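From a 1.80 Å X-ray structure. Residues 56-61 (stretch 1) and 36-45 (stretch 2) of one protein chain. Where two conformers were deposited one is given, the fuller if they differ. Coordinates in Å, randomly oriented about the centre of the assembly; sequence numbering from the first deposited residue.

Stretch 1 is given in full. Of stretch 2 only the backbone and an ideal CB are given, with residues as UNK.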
# COMPACT_ATOMS: atom_id res chain seq x y z
N VAL A 56 10.48 -7.35 -15.47
CA VAL A 56 9.96 -7.89 -14.21
C VAL A 56 9.96 -6.73 -13.20
O VAL A 56 10.94 -5.99 -13.11
CB VAL A 56 10.81 -9.08 -13.69
CG1 VAL A 56 10.46 -9.45 -12.24
CG2 VAL A 56 10.66 -10.29 -14.60
N VAL A 57 8.86 -6.56 -12.46
CA VAL A 57 8.79 -5.53 -11.41
C VAL A 57 8.31 -6.25 -10.16
O VAL A 57 7.14 -6.57 -10.07
CB VAL A 57 7.90 -4.30 -11.78
CG1 VAL A 57 7.97 -3.29 -10.63
CG2 VAL A 57 8.41 -3.65 -13.08
N SER A 58 9.22 -6.50 -9.23
CA SER A 58 8.91 -7.26 -8.01
C SER A 58 8.17 -6.43 -6.97
O SER A 58 8.41 -5.23 -6.85
CB SER A 58 10.19 -7.80 -7.39
OG SER A 58 10.91 -8.60 -8.32
N GLN A 59 7.26 -7.08 -6.21
CA GLN A 59 6.55 -6.40 -5.13
C GLN A 59 7.55 -6.04 -4.04
O GLN A 59 8.32 -6.92 -3.67
CB GLN A 59 5.49 -7.35 -4.55
CG GLN A 59 4.63 -6.72 -3.47
CD GLN A 59 3.72 -7.75 -2.86
OE1 GLN A 59 3.21 -8.63 -3.54
NE2 GLN A 59 3.57 -7.70 -1.56
N PRO A 60 7.54 -4.81 -3.50
CA PRO A 60 8.44 -4.51 -2.36
C PRO A 60 8.07 -5.37 -1.16
O PRO A 60 6.89 -5.62 -0.95
CB PRO A 60 8.22 -3.01 -2.10
CG PRO A 60 6.94 -2.68 -2.74
CD PRO A 60 6.70 -3.65 -3.85
N VAL A 61 9.06 -5.91 -0.43
CA VAL A 61 8.79 -6.75 0.75
C VAL A 61 9.37 -6.01 1.95
O VAL A 61 10.58 -5.80 2.02
CB VAL A 61 9.29 -8.22 0.62
CG1 VAL A 61 9.05 -9.00 1.92
CG2 VAL A 61 8.61 -8.93 -0.56
N UNK A 36 6.65 6.40 -7.81
CA UNK A 36 7.31 6.39 -9.12
C UNK A 36 7.33 4.99 -9.72
O UNK A 36 7.15 4.85 -10.94
CB UNK A 36 8.74 6.93 -9.00
N UNK A 37 7.45 3.94 -8.88
CA UNK A 37 7.40 2.56 -9.39
C UNK A 37 5.99 2.24 -9.87
O UNK A 37 5.83 1.60 -10.91
CB UNK A 37 7.84 1.56 -8.31
N UNK A 38 4.97 2.71 -9.12
CA UNK A 38 3.55 2.50 -9.51
C UNK A 38 3.32 3.13 -10.89
O UNK A 38 2.74 2.49 -11.79
CB UNK A 38 2.60 3.10 -8.48
N UNK A 39 3.75 4.40 -11.07
CA UNK A 39 3.64 5.06 -12.37
C UNK A 39 4.37 4.30 -13.47
O UNK A 39 3.87 4.25 -14.61
CB UNK A 39 4.19 6.49 -12.28
N UNK A 40 5.58 3.74 -13.17
CA UNK A 40 6.35 2.98 -14.17
C UNK A 40 5.61 1.69 -14.58
O UNK A 40 5.58 1.36 -15.77
CB UNK A 40 7.74 2.64 -13.62
N UNK A 41 4.98 1.00 -13.61
CA UNK A 41 4.20 -0.21 -13.89
C UNK A 41 2.99 0.16 -14.78
O UNK A 41 2.70 -0.54 -15.74
CB UNK A 41 3.74 -0.87 -12.59
N UNK A 42 2.34 1.28 -14.51
CA UNK A 42 1.22 1.70 -15.38
C UNK A 42 1.71 1.94 -16.82
O UNK A 42 1.06 1.51 -17.75
CB UNK A 42 0.56 2.97 -14.83
N UNK A 43 2.88 2.55 -16.98
CA UNK A 43 3.45 2.76 -18.31
C UNK A 43 3.74 1.43 -19.02
O UNK A 43 3.48 1.31 -20.22
CB UNK A 43 4.73 3.59 -18.20
N UNK A 44 4.16 0.40 -18.26
CA UNK A 44 4.46 -0.93 -18.82
C UNK A 44 3.18 -1.63 -19.28
O UNK A 44 3.27 -2.54 -20.10
CB UNK A 44 5.19 -1.79 -17.79
N UNK A 45 2.01 -1.17 -18.80
CA UNK A 45 0.72 -1.74 -19.21
C UNK A 45 0.19 -1.09 -20.50
O UNK A 45 -0.84 -1.54 -21.05
CB UNK A 45 -0.30 -1.57 -18.09

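Stretch 2 is already helical at position 36, in a helix that begins earlier in the chain, and stretch 1 is an extended segment without regular structure. The closest CA pair joins position 41 to Val-57, 7.5 Å apart. Val-57 directs its CB toward the helix, so it dominates what the helix meets.

Position 36 has helical angles, and its ideal CB finds nothing of stretch 1 within 5.5 Å. Many residues would suit it, polar ones included. It is Asn-36, which makes no contact here; its backbone O accepts from the N of position 40.

Position 37 points its CB toward stretch 1. The ideal CB lies 5.4 Å from Val-57 CG1, so there is room for a longer side chain. Nearby are a methyl group, the carbonyl O of Ser-58 and the ring of Pro-60. A long aliphatic chain could cover the methyl. A polar end could meet the carbonyl, directly if it donates or through water if it only accepts. The residue is Glu-37, with chi1 and chi2 both t. Its CD lies 3.7 Å from Val-57 CG1, and its OE1 is 4.1 Å from Pro-60 CD. A carboxylate and a carbonyl O are both acceptors, and a water joins them. This water donates to Glu-37 OE2 at 2.8 Å and to Ser-58 O at 2.7 Å. OE1 is hydrogen-bonded elsewhere in the structure.

Position 38 turns its CB away from stretch 1, which therefore says little about the choice. It is Ile-38, with chi1 m, and it does not touch stretch 1.

Position 39 is out of reach, and stretch 1 sets no demand. It is Lys-39.

Position 40 points toward stretch 1, but its ideal CB has nothing of that stretch within 5.5 Å. A small residue would leave the gap open, and a larger one could extend into it. It is Ala-40, whose CB stays 6.4 Å from Val-57 CG2, its nearest approach to stretch 1.

Position 41 also points toward stretch 1, with its ideal CB 5.3 Å from Val-57 CG1. The offer is a methyl surface, so a modest aliphatic residue such as valine, isoleucine or leucine would suit. It is Val-41, with chi1 t. Its CG2 packs 3.7 Å from Val-57 CG1, an apolar contact.

Positions 42 and 43 are out of reach. The first could hold many residues and is Leu-42. At the second, an ideal CB would have room, so stretch 1 does not require glycine. It is Gly-43.

Position 44 points toward stretch 1, yet nothing lies within 5.5 Å of its ideal CB. A side chain must extend beyond CB to reach Val-57, and the CG2 methyl there favours an apolar or aromatic one. It is Tyr-44, with chi1 m. Its CE2 lies 3.8 Å from Val-57 CG2, and the methyl approaches the ring obliquely.

Position 45 is out of reach and unconstrained by stretch 1. It is Leu-45, whose N bonds to Leu-42 O at 3.0 Å and weakly to Val-41 O at 3.2 Å.

Stretch 2 (36-45) NEIKAVLGYL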
# COMPACT_ATOMS: atom_id res chain seq x y z
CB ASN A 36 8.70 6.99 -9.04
CG ASN A 36 8.62 8.49 -8.89
OD1 ASN A 36 7.67 9.15 -9.33
ND2 ASN A 36 9.62 9.07 -8.27
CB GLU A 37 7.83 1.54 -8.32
CG GLU A 37 7.83 0.12 -8.86
CD GLU A 37 8.58 -0.82 -7.94
OE1 GLU A 37 8.02 -1.20 -6.89
OE2 GLU A 37 9.77 -1.09 -8.22
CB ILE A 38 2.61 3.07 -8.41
CG1 ILE A 38 2.72 2.18 -7.14
CG2 ILE A 38 1.16 3.13 -8.91
CD1 ILE A 38 2.25 2.85 -5.84
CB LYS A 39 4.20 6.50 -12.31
CG LYS A 39 3.36 7.48 -11.51
CD LYS A 39 4.08 8.84 -11.52
CE LYS A 39 3.78 9.71 -10.33
NZ LYS A 39 4.67 10.91 -10.31
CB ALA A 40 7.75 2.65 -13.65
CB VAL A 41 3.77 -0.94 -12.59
CG1 VAL A 41 2.69 -2.00 -12.89
CG2 VAL A 41 5.01 -1.58 -11.93
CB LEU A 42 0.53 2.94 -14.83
CG LEU A 42 -0.22 2.76 -13.50
CD1 LEU A 42 -0.73 4.09 -13.00
CD2 LEU A 42 -1.41 1.81 -13.65
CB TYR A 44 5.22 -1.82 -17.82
CG TYR A 44 6.56 -1.27 -17.39
CD1 TYR A 44 7.36 -0.54 -18.29
CD2 TYR A 44 7.06 -1.50 -16.12
CE1 TYR A 44 8.59 -0.01 -17.89
CE2 TYR A 44 8.30 -0.98 -15.72
CZ TYR A 44 9.06 -0.24 -16.61
OH TYR A 44 10.29 0.29 -16.24
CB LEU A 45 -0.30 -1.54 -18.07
CG LEU A 45 -0.04 -2.29 -16.78
CD1 LEU A 45 -0.87 -1.67 -15.66
CD2 LEU A 45 -0.42 -3.77 -16.90
O HOH W 1 10.48 -3.54 -7.19
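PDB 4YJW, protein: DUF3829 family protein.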